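Local coordinates for protein chloromuconate cycloisomerase (Rhodococcus opacus, PDB 4M0X) that belongs to the enolase superfamily and binds a manganese ion in its barrel-like C-terminal domain, which is joined to a separate N-terminal domain, at residues E45-A50 and S303-A308; Q72-V77 and Q91-L96; F268-P273 and E283-A288. One frame throughout, in Å; residues are numbered along the deposited sequence.

Contact 1. Residues E45-A50 and S303-A308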
loop_
_atom_site.group_PDB
_atom_site.type_symbol
_atom_site.label_atom_id
_atom_site.label_comp_id
_atom_site.label_asym_id
_atom_site.label_seq_id
_atom_site.Cartn_x
_atom_site.Cartn_y
_atom_site.Cartn_z
ATOM N N GLU A 45 -37.695 25.933 -28.692
ATOM C CA GLU A 45 -36.950 24.838 -29.261
ATOM C C GLU A 45 -35.516 24.807 -28.748
ATOM O O GLU A 45 -34.863 25.850 -28.618
ATOM C CB GLU A 45 -36.971 24.946 -30.781
ATOM C CG GLU A 45 -36.770 23.620 -31.480
ATOM C CD GLU A 45 -37.830 23.324 -32.536
ATOM O OE1 GLU A 45 -37.466 22.645 -33.522
ATOM O OE2 GLU A 45 -39.017 23.738 -32.393
ATOM N N GLY A 46 -35.035 23.607 -28.442
ATOM C CA GLY A 46 -33.605 23.395 -28.237
ATOM C C GLY A 46 -33.020 22.382 -29.208
ATOM O O GLY A 46 -33.687 21.464 -29.653
ATOM N N ILE A 47 -31.748 22.541 -29.521
ATOM C CA ILE A 47 -31.032 21.583 -30.365
ATOM C C ILE A 47 -29.845 20.947 -29.625
ATOM O O ILE A 47 -29.176 21.588 -28.822
ATOM C CB ILE A 47 -30.585 22.233 -31.700
ATOM C CG1 ILE A 47 -29.724 23.470 -31.455
ATOM C CG2 ILE A 47 -31.798 22.639 -32.522
ATOM C CD1 ILE A 47 -29.052 24.005 -32.713
ATOM N N GLY A 48 -29.623 19.665 -29.870
ATOM C CA GLY A 48 -28.442 18.967 -29.389
ATOM C C GLY A 48 -27.834 18.184 -30.546
ATOM O O GLY A 48 -28.476 17.974 -31.593
ATOM N N GLU A 49 -26.596 17.744 -30.364
ATOM C CA GLU A 49 -25.942 16.938 -31.360
ATOM C C GLU A 49 -25.442 15.650 -30.702
ATOM O O GLU A 49 -24.925 15.675 -29.589
ATOM C CB GLU A 49 -24.826 17.782 -31.979
ATOM C CG GLU A 49 -23.609 17.057 -32.520
ATOM C CD GLU A 49 -22.626 18.000 -33.222
ATOM O OE1 GLU A 49 -22.765 19.217 -33.140
ATOM O OE2 GLU A 49 -21.694 17.526 -33.876
ATOM N N ALA A 50 -25.652 14.512 -31.352
ATOM C CA ALA A 50 -24.860 13.314 -31.031
ATOM C C ALA A 50 -23.729 13.141 -32.064
ATOM O O ALA A 50 -23.960 13.122 -33.278
ATOM C CB ALA A 50 -25.725 12.072 -30.978
ATOM N N SER A 303 -19.772 19.213 -34.846
ATOM C CA SER A 303 -20.119 20.322 -35.681
ATOM C C SER A 303 -20.207 21.550 -34.784
ATOM O O SER A 303 -19.836 21.494 -33.606
ATOM C CB SER A 303 -21.471 20.054 -36.281
ATOM O OG SER A 303 -22.414 20.118 -35.237
ATOM N N SER A 304 -20.739 22.651 -35.317
ATOM C CA SER A 304 -20.926 23.844 -34.501
ATOM C C SER A 304 -22.020 23.730 -33.449
ATOM O O SER A 304 -21.992 24.480 -32.471
ATOM C CB SER A 304 -21.127 25.067 -35.364
ATOM O OG SER A 304 -19.876 25.423 -35.928
ATOM N N VAL A 305 -22.957 22.794 -33.626
ATOM C CA VAL A 305 -24.009 22.597 -32.623
ATOM C C VAL A 305 -23.460 22.195 -31.232
ATOM O O VAL A 305 -23.693 22.917 -30.247
ATOM C CB VAL A 305 -25.087 21.599 -33.090
ATOM C CG1 VAL A 305 -26.190 21.435 -32.031
ATOM C CG2 VAL A 305 -25.664 22.024 -34.433
ATOM N N MET A 306 -22.743 21.066 -31.152
ATOM C CA MET A 306 -22.085 20.611 -29.916
ATOM C C MET A 306 -20.844 21.470 -29.584
ATOM O O MET A 306 -20.571 21.769 -28.409
ATOM C CB MET A 306 -21.726 19.108 -30.021
ATOM C CG MET A 306 -20.863 18.502 -28.896
ATOM S SD MET A 306 -21.618 18.431 -27.253
ATOM C CE MET A 306 -23.076 17.408 -27.512
ATOM N N GLY A 307 -20.123 21.879 -30.632
ATOM C CA GLY A 307 -18.966 22.754 -30.493
ATOM C C GLY A 307 -19.275 24.037 -29.748
ATOM O O GLY A 307 -18.529 24.425 -28.836
ATOM N N ALA A 308 -20.370 24.695 -30.130
ATOM C CA ALA A 308 -20.885 25.859 -29.382
ATOM C C ALA A 308 -21.159 25.611 -27.872
ATOM O O ALA A 308 -20.717 26.401 -27.054
ATOM C CB ALA A 308 -22.106 26.457 -30.070
HETATM O O HOH W 1 -25.994 22.505 -28.883
#
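Strand 45-50 runs across the first turn of helix 304-308 at an angle of 101°, and the two axes approach to 7.1 Å. The nearest alpha carbons are those of E49 and M306. The contact ties the N-terminal domain to the barrel domain. E49 carries it. Its CG is anti to the backbone N (chi1 151°) and the chain is extended beyond CG, so the carboxylate reaches the start of the helix. S303 N donates to the syn lone pair of E49 OE2 at 2.7 Å, in a nearly straight bond (177°). E49 OE1 takes two donors from above the carboxylate plane: M306 N at 2.7 Å and S303 OG. S303 is the N-cap, and its OG also accepts from V305 N at 3.2 Å. V305 CG1 packs against E49 CB and lies 3.9 Å from I47 CD1. I47 lies nearly perpendicular to V305. M306 CB packs against E49 CG, with the two side chains at a slant. A water lies between V305 O and, more weakly bonded, I47 O. The buried carboxylate thus meets two backbone N-H groups and a hydroxyl at a helix N-terminus. This setting would probably favour its charged form.

Contact 2. Residues Q72-V77 and Q91-L96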
loop_
_atom_site.group_PDB
_atom_site.type_symbol
_atom_site.label_atom_id
_atom_site.label_comp_id
_atom_site.label_asym_id
_atom_site.label_seq_id
_atom_site.Cartn_x
_atom_site.Cartn_y
_atom_site.Cartn_z
ATOM N N GLN A 72 -36.548 5.372 -29.451
ATOM C CA GLN A 72 -37.307 4.301 -28.835
ATOM C C GLN A 72 -37.201 4.222 -27.325
ATOM O O GLN A 72 -38.240 4.023 -26.657
ATOM C CB GLN A 72 -36.982 2.957 -29.462
ATOM C CG GLN A 72 -37.758 1.789 -28.875
ATOM C CD GLN A 72 -37.457 0.470 -29.573
ATOM O OE1 GLN A 72 -36.857 0.437 -30.662
ATOM N NE2 GLN A 72 -37.891 -0.631 -28.952
ATOM N N TYR A 73 -35.983 4.343 -26.778
ATOM C CA TYR A 73 -35.810 4.076 -25.334
ATOM C C TYR A 73 -35.628 5.283 -24.456
ATOM O O TYR A 73 -35.898 5.223 -23.255
ATOM C CB TYR A 73 -34.690 3.082 -25.054
ATOM C CG TYR A 73 -34.916 1.732 -25.667
ATOM C CD1 TYR A 73 -35.592 0.731 -24.971
ATOM C CD2 TYR A 73 -34.452 1.457 -26.948
ATOM C CE1 TYR A 73 -35.801 -0.513 -25.532
ATOM C CE2 TYR A 73 -34.654 0.220 -27.527
ATOM C CZ TYR A 73 -35.318 -0.759 -26.814
ATOM O OH TYR A 73 -35.485 -1.977 -27.403
ATOM N N LEU A 74 -35.145 6.373 -25.037
ATOM C CA LEU A 74 -34.939 7.580 -24.251
ATOM C C LEU A 74 -36.165 8.472 -24.274
ATOM O O LEU A 74 -36.518 9.034 -23.250
ATOM C CB LEU A 74 -33.668 8.320 -24.718
ATOM C CG LEU A 74 -32.324 7.651 -24.338
ATOM C CD1 LEU A 74 -31.097 8.486 -24.690
ATOM C CD2 LEU A 74 -32.308 7.298 -22.869
ATOM N N ALA A 75 -36.824 8.556 -25.435
ATOM C CA ALA A 75 -37.910 9.510 -25.701
ATOM C C ALA A 75 -38.957 9.576 -24.603
ATOM O O ALA A 75 -39.303 10.672 -24.176
ATOM C CB ALA A 75 -38.575 9.223 -27.037
ATOM N N PRO A 76 -39.476 8.402 -24.171
ATOM C CA PRO A 76 -40.452 8.168 -23.109
ATOM C C PRO A 76 -40.225 8.872 -21.784
ATOM O O PRO A 76 -41.205 9.124 -21.072
ATOM C CB PRO A 76 -40.364 6.654 -22.879
ATOM C CG PRO A 76 -39.275 6.155 -23.787
ATOM C CD PRO A 76 -39.225 7.144 -24.892
ATOM N N VAL A 77 -38.986 9.172 -21.412
ATOM C CA VAL A 77 -38.834 10.031 -20.237
ATOM C C VAL A 77 -38.642 11.517 -20.571
ATOM O O VAL A 77 -38.401 12.320 -19.674
ATOM C CB VAL A 77 -37.799 9.525 -19.196
ATOM C CG1 VAL A 77 -38.397 8.414 -18.336
ATOM C CG2 VAL A 77 -36.493 9.091 -19.847
ATOM N N GLN A 91 -31.403 11.463 -14.773
ATOM C CA GLN A 91 -31.471 10.255 -13.959
ATOM C C GLN A 91 -32.460 9.250 -14.548
ATOM O O GLN A 91 -32.224 8.046 -14.509
ATOM C CB GLN A 91 -31.806 10.569 -12.517
ATOM C CG GLN A 91 -31.730 9.346 -11.619
ATOM C CD GLN A 91 -31.831 9.689 -10.145
ATOM O OE1 GLN A 91 -31.656 10.848 -9.748
ATOM N NE2 GLN A 91 -32.107 8.677 -9.318
ATOM N N SER A 92 -33.557 9.749 -15.109
ATOM C CA SER A 92 -34.513 8.905 -15.801
ATOM C C SER A 92 -33.829 8.132 -16.897
ATOM O O SER A 92 -33.934 6.910 -16.956
ATOM C CB SER A 92 -35.620 9.748 -16.390
ATOM O OG SER A 92 -36.443 10.299 -15.373
ATOM N N MET A 93 -33.098 8.845 -17.747
ATOM C CA MET A 93 -32.427 8.216 -18.886
ATOM C C MET A 93 -31.465 7.097 -18.445
ATOM O O MET A 93 -31.417 6.001 -19.056
ATOM C CB MET A 93 -31.743 9.269 -19.751
ATOM C CG MET A 93 -32.694 10.174 -20.546
ATOM S SD MET A 93 -31.759 11.326 -21.600
ATOM C CE MET A 93 -31.220 12.591 -20.444
ATOM N N ASP A 94 -30.746 7.350 -17.349
ATOM C CA ASP A 94 -29.819 6.369 -16.761
ATOM C C ASP A 94 -30.555 5.148 -16.283
ATOM O O ASP A 94 -30.077 4.032 -16.445
ATOM C CB ASP A 94 -29.056 6.976 -15.591
ATOM C CG ASP A 94 -28.000 7.983 -16.029
ATOM O OD1 ASP A 94 -27.715 8.159 -17.254
ATOM O OD2 ASP A 94 -27.447 8.606 -15.106
ATOM N N GLY A 95 -31.721 5.373 -15.701
ATOM C CA GLY A 95 -32.592 4.306 -15.242
ATOM C C GLY A 95 -33.118 3.397 -16.332
ATOM O O GLY A 95 -33.337 2.225 -16.072
ATOM N N LEU A 96 -33.315 3.916 -17.548
ATOM C CA LEU A 96 -33.741 3.063 -18.694
ATOM C C LEU A 96 -32.601 2.545 -19.555
ATOM O O LEU A 96 -32.687 1.433 -20.074
ATOM C CB LEU A 96 -34.750 3.757 -19.631
ATOM C CG LEU A 96 -35.962 4.420 -19.001
ATOM C CD1 LEU A 96 -36.898 4.947 -20.068
ATOM C CD2 LEU A 96 -36.668 3.450 -18.059
#
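The Y73 ring has the CG of its neighbour Q72 over one face, 3.7 Å above the plane and nearer the rim than the ring centre. The ring leads away from helix 91-96. Its hydroxyl is hydrogen-bonded to E64 OE1 of a second subunit, and the side chain also packs on P56 of that subunit. What Y73 gives to the contact is mainly its backbone: L96 CD1 comes to 3.4 Å from Y73 O.

No hydrogen bond crosses between 72-77 and 91-96, and the packing is apolar. V77 points toward the helix and sets its branch point over S92: V77 CB is 3.6 Å from S92 CB, and both methyls of V77 lie alongside the same carbon. The hydroxyl of S92 turns to its own helix, where OG is bonded to V88 O. V77 CG2 also reaches M93 CG at 4.0 Å, while V77 CG1 lies 4.2 Å from L96 CD1. One branch therefore serves each of these neighbours. L74 comes in almost square to M93. Its CD2 rests on the CB and CG of M93, with CD2 to CG at 3.7 Å. The 3-10 turn 75-77 brings V77 round, and V77 N is bonded to L74 O at 3.1 Å.

The contact joins the C-terminal part of helix 63-74, with the 3-10 turn 75-77, to helix 86-96, within the N-terminal domain. Helix 101-118 lies against both: I107 touches L74 and M93, A103 touches L74, and K104 forms a salt bridge with D94.

Contact 3. Residues F268-P273 and E283-A288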
loop_
_atom_site.group_PDB
_atom_site.type_symbol
_atom_site.label_atom_id
_atom_site.label_comp_id
_atom_site.label_asym_id
_atom_site.label_seq_id
_atom_site.Cartn_x
_atom_site.Cartn_y
_atom_site.Cartn_z
ATOM N N PHE A 268 -7.024 15.527 -17.676
ATOM C CA PHE A 268 -8.237 15.036 -18.306
ATOM C C PHE A 268 -8.447 15.734 -19.632
ATOM O O PHE A 268 -8.197 16.932 -19.753
ATOM C CB PHE A 268 -9.459 15.245 -17.400
ATOM C CG PHE A 268 -9.416 14.426 -16.140
ATOM C CD1 PHE A 268 -8.570 13.328 -16.032
ATOM C CD2 PHE A 268 -10.236 14.732 -15.074
ATOM C CE1 PHE A 268 -8.527 12.578 -14.878
ATOM C CE2 PHE A 268 -10.242 13.968 -13.927
ATOM C CZ PHE A 268 -9.378 12.891 -13.820
ATOM N N ALA A 269 -8.878 14.981 -20.637
ATOM C CA ALA A 269 -9.443 15.588 -21.826
ATOM C C ALA A 269 -10.938 15.690 -21.544
ATOM O O ALA A 269 -11.602 14.680 -21.365
ATOM C CB ALA A 269 -9.175 14.715 -23.031
ATOM N N ILE A 270 -11.458 16.909 -21.465
ATOM C CA ILE A 270 -12.871 17.097 -21.180
ATOM C C ILE A 270 -13.677 17.234 -22.480
ATOM O O ILE A 270 -13.258 17.939 -23.402
ATOM C CB ILE A 270 -13.077 18.317 -20.274
ATOM C CG1 ILE A 270 -12.194 18.210 -19.023
ATOM C CG2 ILE A 270 -14.557 18.490 -19.934
ATOM C CD1 ILE A 270 -12.622 17.159 -18.017
ATOM N N LYS A 271 -14.823 16.549 -22.555
ATOM C CA LYS A 271 -15.632 16.469 -23.782
ATOM C C LYS A 271 -17.023 16.114 -23.354
ATOM O O LYS A 271 -17.167 15.194 -22.568
ATOM C CB LYS A 271 -15.177 15.324 -24.679
ATOM C CG LYS A 271 -13.902 15.498 -25.472
ATOM C CD LYS A 271 -13.880 14.493 -26.626
ATOM C CE LYS A 271 -13.083 13.237 -26.308
ATOM N NZ LYS A 271 -11.775 13.212 -27.022
ATOM N N ILE A 272 -18.035 16.800 -23.888
ATOM C CA ILE A 272 -19.414 16.547 -23.497
ATOM C C ILE A 272 -19.992 15.173 -23.910
ATOM O O ILE A 272 -20.424 14.415 -23.040
ATOM C CB ILE A 272 -20.349 17.706 -23.884
ATOM C CG1 ILE A 272 -20.013 18.921 -23.043
ATOM C CG2 ILE A 272 -21.808 17.346 -23.625
ATOM C CD1 ILE A 272 -20.896 20.111 -23.314
ATOM N N PRO A 273 -19.981 14.837 -25.219
ATOM C CA PRO A 273 -20.611 13.595 -25.693
ATOM C C PRO A 273 -20.208 12.372 -24.870
ATOM O O PRO A 273 -21.041 11.627 -24.376
ATOM C CB PRO A 273 -20.053 13.445 -27.113
ATOM C CG PRO A 273 -19.669 14.809 -27.521
ATOM C CD PRO A 273 -19.138 15.433 -26.270
ATOM N N GLU A 283 -18.605 18.071 -13.885
ATOM C CA GLU A 283 -18.300 17.360 -12.664
ATOM C C GLU A 283 -16.924 16.729 -12.798
ATOM O O GLU A 283 -16.116 16.840 -11.891
ATOM C CB GLU A 283 -19.389 16.337 -12.294
ATOM C CG GLU A 283 -20.644 16.972 -11.680
ATOM C CD GLU A 283 -21.788 15.971 -11.407
ATOM O OE1 GLU A 283 -22.801 16.332 -10.718
ATOM O OE2 GLU A 283 -21.667 14.805 -11.876
ATOM N N ILE A 284 -16.644 16.101 -13.940
ATOM C CA ILE A 284 -15.310 15.546 -14.223
ATOM C C ILE A 284 -14.226 16.614 -14.103
ATOM O O ILE A 284 -13.156 16.382 -13.538
ATOM C CB ILE A 284 -15.240 14.829 -15.589
ATOM C CG1 ILE A 284 -16.151 13.604 -15.593
ATOM C CG2 ILE A 284 -13.831 14.385 -15.936
ATOM C CD1 ILE A 284 -16.396 13.046 -16.979
ATOM N N ALA A 285 -14.526 17.805 -14.571
ATOM C CA ALA A 285 -13.554 18.859 -14.493
ATOM C C ALA A 285 -13.424 19.307 -13.037
ATOM O O ALA A 285 -12.324 19.655 -12.580
ATOM C CB ALA A 285 -13.939 20.017 -15.412
ATOM N N ALA A 286 -14.529 19.286 -12.298
ATOM C CA ALA A 286 -14.494 19.651 -10.889
ATOM C C ALA A 286 -13.550 18.721 -10.111
ATOM O O ALA A 286 -12.830 19.169 -9.207
ATOM C CB ALA A 286 -15.891 19.621 -10.294
ATOM N N ILE A 287 -13.577 17.437 -10.476
ATOM C CA ILE A 287 -12.688 16.418 -9.926
ATOM C C ILE A 287 -11.226 16.676 -10.319
ATOM O O ILE A 287 -10.341 16.589 -9.456
ATOM C CB ILE A 287 -13.133 14.977 -10.293
ATOM C CG1 ILE A 287 -14.328 14.570 -9.444
ATOM C CG2 ILE A 287 -12.033 13.954 -9.991
ATOM C CD1 ILE A 287 -15.399 13.832 -10.212
ATOM N N ALA A 288 -10.966 17.022 -11.576
ATOM C CA ALA A 288 -9.635 17.519 -11.910
ATOM C C ALA A 288 -9.215 18.631 -10.961
ATOM O O ALA A 288 -8.196 18.505 -10.296
ATOM C CB ALA A 288 -9.540 17.954 -13.356
#
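K271 NZ is gripped twice, by a salt bridge to D247 OD1 and a hydrogen bond to A299 O. It takes no part in the packing between the segments, which is apolar, without hydrogen bonds. Strand 268-270 and helix 283-288 run nearly antiparallel, at 153°, with axes 9.3 Å apart. F268 and I270 both point toward the helix. F268 CG is anti to the carbonyl carbon (chi1 -66°), which carries the ring out to the helix, edge first. I284 O sits in the ring plane, 3.7 Å from F268 CD2. A288 CB touches the same CD2 atom obliquely, and I287 CG2 stands farther along the edge. I284 CG2 is shared by two residues, with F268 CD2 and I270 CD1 each 3.7 Å away. I270 and I284 lie side by side, pointing opposite ways, and I270 CD1 goes on to A285 CB at 4.1 Å. This is the strand-to-helix half of a beta-alpha-beta crossover in the barrel, with strand 294-297 next in the sheet. The helix packs on the apolar side formed by F268 and I270, while K271, just past the strand end, is bonded to a manganese ligand. Its positive charge probably helps to offset that of D247.

Contacts 1 and 3 touch directly. M306 SD, on the helix that E49 meets, lies 3.7 Å from I272 CB and 4.0 Å from P273 CD, although the two centres are about 18 Å apart. The touch runs through I272 and P273, just after strand 267-270, and not through the strand-helix packing of contact 3. Contact 2 stands apart, with its nearest atoms about 9 Å from each of the others. It belongs to the helical part of the N-terminal domain, and helix 63-74 follows strand 45-51 in sequence. Manganese is held by D196, E222 and D247. Contact 3 borders this site through K271, and the F268 side chain is about 11 Å from the ion.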